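Local coordinates for protein 2-keto acid:ferredoxin oxidoreductase subunit alpha (Pyrococcus furiosus, PDB 1YD7) that forms the alpha subunit of a heterotetramer that probably catalyses the ferredoxin-dependent oxidative decarboxylation of 2-oxoglutarate with CoA to succinyl-CoA and CO2, at residues P45-P48 against A49-F53; T159-E162 against A163-T167; I198-P201 against D202-E205. All coordinates share one frame; numbering follows the deposited sequence.

Interaction 1 of 3, residues P45-P48 against A49-F53; sequences PITP and ASEIF
Pro-45 lays its ring across one face of Phe-53, with CD 3.9 Å from the centroid of the Phe-53 ring and only 8° off the ring normal, a CH-pi contact over the middle of the ring. The phenyl ring reaches the proline because CG of Phe-53 stands anti to the backbone N (chi1 -179°). With an alanine in place of Phe-53, Pro-45 would probably lose its aromatic partner and a gap would open beside the proline ring. Farther round the turn, CD1 of Ile-46 presses on CB of Ser-50 at 3.4 Å, a tight carbon contact. Between the same two residues, the amide N of Ser-50 donates to O of Ile-46 over 2.8 Å, arriving 48° out of the carbonyl plane. The turn is further shaped by a cis peptide bond before Pro-48. It belongs to a parallel alpha/beta fold of the thiamine-diphosphate-binding family: the chain leaves strand 40-43, reverses through this loop and enters helix 52-59. Glu-51 occupies the N-cap position, and its bent side chain brings OE1 within 3.3 Å of Thr-47 OG1, a weak hydrogen bond. Its OE2 is hydrogen-bonded to NE2 of His-191, while Asp-26 accepts from the backbone N of Glu-51. Toward the sheet, Val-67 and Gln-69 of strand 66-69 adjoin the Phe-53 ring, while Ser-95 and Val-121 meet Ile-46.

Interaction 2 of 3, residues T159-E162 against A163-T167; sequences TVQE and AFDFT
Glu-162 and Phe-166 run side by side and point the same way, one helical turn apart. CB of Glu-162 sits over the face of the Phe-166 ring, 4.0 Å from its centroid, in a CH-pi contact. Beyond CG the glutamate chain is extended (chi2 -175°), which carries its CD along the ring to 3.7 Å from CZ of Phe-166, with the carboxylate plane turned 25° from the ring plane. The carboxylate is anchored by a hydrogen bond: its OE1 accepts from the backbone N of Ser-158, and Pro-157 touches both side chains. Gln-161 and Asp-165 are set differently, meeting through polar ends. A bend at chi2 (66°) turns the amide of Gln-161 so that NE2 donates to OD2 of Asp-165 at 2.9 Å; the carboxylate oxygen lies nearly in the amide plane, whereas the nitrogen arrives from above the carboxylate plane. These pairs decorate the first turns of helix 160-177, the crossover helix of a beta-alpha-beta unit between strands 153-155 and 180-185. Thr-159 is its N-cap, with OG1 taking the amide hydrogen of Glu-162 over 3.1 Å. The backbone then settles into the i to i+4 pattern, Ala-163 N donating to Thr-159 O at 2.8 Å. Ala-163 O accepts twice, from Thr-167 N and from Thr-167 OG1 at 2.7 Å.

Interaction 3 of 3, residues I198-P201 against D202-E205; sequences IPNP and DEIE
Polar side-chain bonding joins Asn-200 to Glu-203. The amide ND2 of Asn-200 donates to OE2 of Glu-203 at 3.1 Å with an N-H...O angle of 161°, reaching the oxygen from above the carboxylate plane; amide and carboxylate planes stand almost perpendicular, 87° apart. OE1 of the same glutamate receives a weak hydrogen bond from the backbone N of Asn-200, but its stronger partner is the hydroxyl of Tyr-197; both carboxylate oxygens are thus engaged, each by a nitrogen of Asn-200. Backbone bonds close the turn itself: Glu-203 N to Asn-200 O at 2.8 Å, and Ile-204 N to Pro-201 O at 2.9 Å, both i to i+3, as expected where a short 3-10 segment includes Asp-202 and Glu-203. The apolar part is one pair: Ile-204, with CG1 anti to its carbonyl carbon (chi1 -45°), brings that atom to 3.8 Å from CB of Pro-199, the two side chains crossing at about a right angle. The turn lies at the surface after strand 193-198, which pairs antiparallel with strand 19-24; Ile-204 reaches Ile-168 of helix 160-177 and Leu-35 of helix 25-36.

Overall arrangement
Each contact is local; the three follow one another in series along the chain, and none encloses or crosses another. Interaction 1 closes the loop from strand 40-43 into helix 52-59, beside the parallel sheet. Interaction 2 begins the helix that crosses from strand 153-155 to strand 180-185. Interaction 3 closes a surface turn just after strand 193-198. Interactions 1 and 2 have centres about 17 Å apart and nearest atoms about 7 Å apart, and do not touch; the centres of 1 and 3 are about 26 Å apart. Interactions 2 and 3 do meet: CZ of Phe-164 packs 3.5 Å from CD of Pro-199, joining the crossover helix to the end of the two-stranded antiparallel sheet.

Interaction 1 of 3, residues P45-P48 against A49-F53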
loop_
_atom_site.group_PDB
_atom_site.type_symbol
_atom_site.label_atom_id
_atom_site.label_comp_id
_atom_site.label_asym_id
_atom_site.label_seq_id
_atom_site.Cartn_x
_atom_site.Cartn_y
_atom_site.Cartn_z
ATOM N N PRO A 45 0.465 3.791 -13.443
ATOM C CA PRO A 45 1.880 3.351 -13.492
ATOM C C PRO A 45 2.926 4.410 -13.083
ATOM O O PRO A 45 2.853 5.561 -13.508
ATOM C CB PRO A 45 2.068 2.959 -14.949
ATOM C CG PRO A 45 0.712 2.443 -15.347
ATOM C CD PRO A 45 -0.282 3.341 -14.636
ATOM N N ILE A 46 3.868 4.010 -12.229
ATOM C CA ILE A 46 4.970 4.869 -11.835
ATOM C C ILE A 46 6.279 4.114 -12.076
ATOM O O ILE A 46 7.294 4.338 -11.392
ATOM C CB ILE A 46 4.833 5.351 -10.372
ATOM C CG1 ILE A 46 4.451 4.199 -9.438
ATOM C CG2 ILE A 46 3.771 6.442 -10.280
ATOM C CD1 ILE A 46 4.556 4.544 -7.939
ATOM N N THR A 47 6.236 3.223 -13.066
ATOM C CA THR A 47 7.414 2.475 -13.510
ATOM C C THR A 47 8.270 3.413 -14.386
ATOM O O THR A 47 7.722 4.213 -15.140
ATOM C CB THR A 47 7.005 1.155 -14.240
ATOM O OG1 THR A 47 8.133 0.598 -14.930
ATOM C CG2 THR A 47 5.861 1.388 -15.222
ATOM N N PRO A 48 9.615 3.329 -14.292
ATOM C CA PRO A 48 10.428 2.321 -13.605
ATOM C C PRO A 48 10.594 2.542 -12.114
ATOM O O PRO A 48 11.086 1.643 -11.439
ATOM C CB PRO A 48 11.793 2.462 -14.294
ATOM C CG PRO A 48 11.885 3.928 -14.618
ATOM C CD PRO A 48 10.462 4.362 -14.934
ATOM N N ALA A 49 10.204 3.712 -11.599
ATOM C CA ALA A 49 10.377 4.003 -10.168
ATOM C C ALA A 49 9.659 2.988 -9.275
ATOM O O ALA A 49 10.187 2.622 -8.218
ATOM C CB ALA A 49 9.937 5.418 -9.828
ATOM N N SER A 50 8.489 2.509 -9.709
ATOM C CA SER A 50 7.795 1.436 -8.978
ATOM C C SER A 50 7.061 0.493 -9.910
ATOM O O SER A 50 6.552 0.918 -10.947
ATOM C CB SER A 50 6.788 2.003 -7.966
ATOM O OG SER A 50 6.669 1.169 -6.812
ATOM N N GLU A 51 7.003 -0.778 -9.505
ATOM C CA GLU A 51 6.256 -1.811 -10.203
ATOM C C GLU A 51 4.951 -2.191 -9.494
ATOM O O GLU A 51 4.331 -3.200 -9.823
ATOM C CB GLU A 51 7.121 -3.084 -10.333
ATOM C CG GLU A 51 8.587 -2.867 -10.736
ATOM C CD GLU A 51 8.772 -1.944 -11.942
ATOM O OE1 GLU A 51 7.909 -1.984 -12.854
ATOM O OE2 GLU A 51 9.772 -1.167 -11.956
ATOM N N ILE A 52 4.536 -1.405 -8.512
ATOM C CA ILE A 52 3.373 -1.769 -7.689
ATOM C C ILE A 52 2.043 -1.761 -8.421
ATOM O O ILE A 52 1.190 -2.607 -8.170
ATOM C CB ILE A 52 3.304 -0.938 -6.369
ATOM C CG1 ILE A 52 2.093 -1.365 -5.566
ATOM C CG2 ILE A 52 3.260 0.525 -6.634
ATOM C CD1 ILE A 52 2.232 -1.092 -4.153
ATOM N N PHE A 53 1.855 -0.845 -9.358
ATOM C CA PHE A 53 0.587 -0.796 -10.085
ATOM C C PHE A 53 0.274 -2.151 -10.736
ATOM O O PHE A 53 -0.843 -2.704 -10.579
ATOM C CB PHE A 53 0.579 0.324 -11.136
ATOM C CG PHE A 53 -0.707 0.409 -11.880
ATOM C CD1 PHE A 53 -1.699 1.306 -11.485
ATOM C CD2 PHE A 53 -0.965 -0.461 -12.949
ATOM C CE1 PHE A 53 -2.913 1.354 -12.159
ATOM C CE2 PHE A 53 -2.174 -0.427 -13.616
ATOM C CZ PHE A 53 -3.156 0.484 -13.221
#

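Interaction 2 of 3, residues T159-E162 against A163-T167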
loop_
_atom_site.group_PDB
_atom_site.type_symbol
_atom_site.label_atom_id
_atom_site.label_comp_id
_atom_site.label_asym_id
_atom_site.label_seq_id
_atom_site.Cartn_x
_atom_site.Cartn_y
_atom_site.Cartn_z
ATOM N N THR A 159 14.762 -2.121 3.659
ATOM C CA THR A 159 14.918 -3.444 3.111
ATOM C C THR A 159 13.569 -4.009 2.640
ATOM O O THR A 159 12.487 -3.459 2.964
ATOM C CB THR A 159 15.475 -4.403 4.159
ATOM O OG1 THR A 159 14.471 -4.695 5.138
ATOM C CG2 THR A 159 16.694 -3.790 4.860
ATOM N N VAL A 160 13.652 -5.119 1.898
ATOM C CA VAL A 160 12.483 -5.841 1.391
ATOM C C VAL A 160 11.656 -6.394 2.541
ATOM O O VAL A 160 10.430 -6.330 2.488
ATOM C CB VAL A 160 12.864 -6.978 0.412
ATOM C CG1 VAL A 160 11.661 -7.769 -0.029
ATOM C CG2 VAL A 160 13.585 -6.433 -0.828
ATOM N N GLN A 161 12.316 -6.949 3.559
ATOM C CA GLN A 161 11.634 -7.405 4.783
ATOM C C GLN A 161 10.814 -6.259 5.419
ATOM O O GLN A 161 9.666 -6.454 5.805
ATOM C CB GLN A 161 12.637 -7.922 5.798
ATOM C CG GLN A 161 12.027 -8.458 7.111
ATOM C CD GLN A 161 11.215 -9.694 6.889
ATOM O OE1 GLN A 161 11.716 -10.680 6.356
ATOM N NE2 GLN A 161 9.945 -9.665 7.304
ATOM N N GLU A 162 11.414 -5.076 5.497
ATOM C CA GLU A 162 10.743 -3.887 6.019
ATOM C C GLU A 162 9.623 -3.362 5.118
ATOM O O GLU A 162 8.626 -2.880 5.624
ATOM C CB GLU A 162 11.754 -2.782 6.279
ATOM C CG GLU A 162 12.608 -3.079 7.487
ATOM C CD GLU A 162 13.542 -1.947 7.839
ATOM O OE1 GLU A 162 13.751 -1.052 6.996
ATOM O OE2 GLU A 162 14.046 -1.952 8.985
ATOM N N ALA A 163 9.792 -3.443 3.799
ATOM C CA ALA A 163 8.704 -3.159 2.871
ATOM C C ALA A 163 7.474 -4.037 3.171
ATOM O O ALA A 163 6.349 -3.533 3.253
ATOM C CB ALA A 163 9.133 -3.318 1.437
ATOM N N PHE A 164 7.702 -5.323 3.410
ATOM C CA PHE A 164 6.636 -6.180 3.830
ATOM C C PHE A 164 6.014 -5.752 5.171
ATOM O O PHE A 164 4.820 -5.427 5.206
ATOM C CB PHE A 164 7.061 -7.623 3.912
ATOM C CG PHE A 164 5.911 -8.561 4.128
ATOM C CD1 PHE A 164 5.119 -8.950 3.061
ATOM C CD2 PHE A 164 5.583 -9.014 5.401
ATOM C CE1 PHE A 164 4.033 -9.794 3.252
ATOM C CE2 PHE A 164 4.471 -9.840 5.609
ATOM C CZ PHE A 164 3.714 -10.229 4.523
ATOM N N ASP A 165 6.825 -5.766 6.239
ATOM C CA ASP A 165 6.364 -5.578 7.606
ATOM C C ASP A 165 5.795 -4.169 7.842
ATOM O O ASP A 165 4.844 -4.020 8.570
ATOM C CB ASP A 165 7.499 -5.796 8.626
ATOM C CG ASP A 165 8.000 -7.237 8.689
ATOM O OD1 ASP A 165 7.226 -8.198 8.509
ATOM O OD2 ASP A 165 9.206 -7.405 8.966
ATOM N N PHE A 166 6.431 -3.153 7.273
ATOM C CA PHE A 166 5.985 -1.809 7.413
ATOM C C PHE A 166 4.669 -1.573 6.652
ATOM O O PHE A 166 3.889 -0.680 7.033
ATOM C CB PHE A 166 7.035 -0.802 6.934
ATOM C CG PHE A 166 8.268 -0.673 7.828
ATOM C CD1 PHE A 166 8.639 -1.650 8.733
ATOM C CD2 PHE A 166 9.084 0.427 7.701
ATOM C CE1 PHE A 166 9.797 -1.506 9.501
ATOM C CE2 PHE A 166 10.231 0.566 8.469
ATOM C CZ PHE A 166 10.579 -0.407 9.368
ATOM N N THR A 167 4.435 -2.325 5.568
ATOM C CA THR A 167 3.181 -2.193 4.824
ATOM C C THR A 167 2.008 -2.720 5.697
ATOM O O THR A 167 0.988 -2.046 5.831
ATOM C CB THR A 167 3.251 -2.852 3.418
ATOM O OG1 THR A 167 4.139 -2.080 2.593
ATOM C CG2 THR A 167 1.876 -2.874 2.747
#

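Interaction 3 of 3, residues I198-P201 against D202-E205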
loop_
_atom_site.group_PDB
_atom_site.type_symbol
_atom_site.label_atom_id
_atom_site.label_comp_id
_atom_site.label_asym_id
_atom_site.label_seq_id
_atom_site.Cartn_x
_atom_site.Cartn_y
_atom_site.Cartn_z
ATOM N N ILE A 198 6.759 -15.214 3.826
ATOM C CA ILE A 198 5.457 -14.613 3.592
ATOM C C ILE A 198 4.481 -15.397 4.446
ATOM O O ILE A 198 4.184 -16.536 4.117
ATOM C CB ILE A 198 4.996 -14.751 2.126
ATOM C CG1 ILE A 198 6.020 -14.137 1.154
ATOM C CG2 ILE A 198 3.585 -14.111 1.958
ATOM C CD1 ILE A 198 6.266 -12.639 1.322
ATOM N N PRO A 199 3.983 -14.797 5.543
ATOM C CA PRO A 199 3.203 -15.577 6.494
ATOM C C PRO A 199 1.833 -16.004 5.980
ATOM O O PRO A 199 1.314 -15.427 5.042
ATOM C CB PRO A 199 3.051 -14.623 7.692
ATOM C CG PRO A 199 4.027 -13.494 7.449
ATOM C CD PRO A 199 4.108 -13.388 5.969
ATOM N N ASN A 200 1.279 -17.047 6.577
ATOM C CA ASN A 200 -0.135 -17.356 6.420
ATOM C C ASN A 200 -0.977 -16.253 7.066
ATOM O O ASN A 200 -0.546 -15.637 8.039
ATOM C CB ASN A 200 -0.478 -18.694 7.084
ATOM C CG ASN A 200 0.100 -19.864 6.343
ATOM O OD1 ASN A 200 -0.261 -20.112 5.194
ATOM N ND2 ASN A 200 1.010 -20.596 6.989
ATOM N N PRO A 201 -2.181 -16.008 6.532
ATOM C CA PRO A 201 -3.111 -15.052 7.124
ATOM C C PRO A 201 -3.217 -15.201 8.641
ATOM O O PRO A 201 -3.049 -14.224 9.376
ATOM C CB PRO A 201 -4.443 -15.415 6.452
ATOM C CG PRO A 201 -4.057 -15.909 5.122
ATOM C CD PRO A 201 -2.739 -16.633 5.315
ATOM N N ASP A 202 -3.452 -16.427 9.096
ATOM C CA ASP A 202 -3.632 -16.711 10.524
ATOM C C ASP A 202 -2.398 -16.389 11.379
ATOM O O ASP A 202 -2.508 -16.322 12.601
ATOM C CB ASP A 202 -4.075 -18.171 10.753
ATOM C CG ASP A 202 -3.169 -19.188 10.051
ATOM O OD1 ASP A 202 -2.287 -19.755 10.727
ATOM O OD2 ASP A 202 -3.344 -19.412 8.819
ATOM N N GLU A 203 -1.243 -16.180 10.745
ATOM C CA GLU A 203 -0.036 -15.743 11.447
ATOM C C GLU A 203 0.101 -14.234 11.578
ATOM O O GLU A 203 1.020 -13.768 12.246
ATOM C CB GLU A 203 1.211 -16.270 10.725
ATOM C CG GLU A 203 1.314 -17.772 10.767
ATOM C CD GLU A 203 2.366 -18.313 9.833
ATOM O OE1 GLU A 203 3.202 -17.538 9.360
ATOM O OE2 GLU A 203 2.340 -19.523 9.557
ATOM N N ILE A 204 -0.776 -13.470 10.922
ATOM C CA ILE A 204 -0.665 -12.000 10.909
ATOM C C ILE A 204 -1.769 -11.312 11.728
ATOM O O ILE A 204 -2.966 -11.545 11.509
ATOM C CB ILE A 204 -0.705 -11.433 9.458
ATOM C CG1 ILE A 204 0.199 -12.254 8.540
ATOM C CG2 ILE A 204 -0.270 -9.967 9.440
ATOM C CD1 ILE A 204 0.139 -11.881 7.077
ATOM N N GLU A 205 -1.339 -10.445 12.641
ATOM C CA GLU A 205 -2.229 -9.590 13.412
ATOM C C GLU A 205 -2.715 -8.423 12.554
ATOM O O GLU A 205 -1.935 -7.537 12.200
ATOM C CB GLU A 205 -1.514 -9.056 14.674
ATOM C CG GLU A 205 -2.459 -8.674 15.858
ATOM C CD GLU A 205 -2.419 -7.188 16.293
ATOM O OE1 GLU A 205 -1.579 -6.400 15.796
ATOM O OE2 GLU A 205 -3.243 -6.810 17.162
#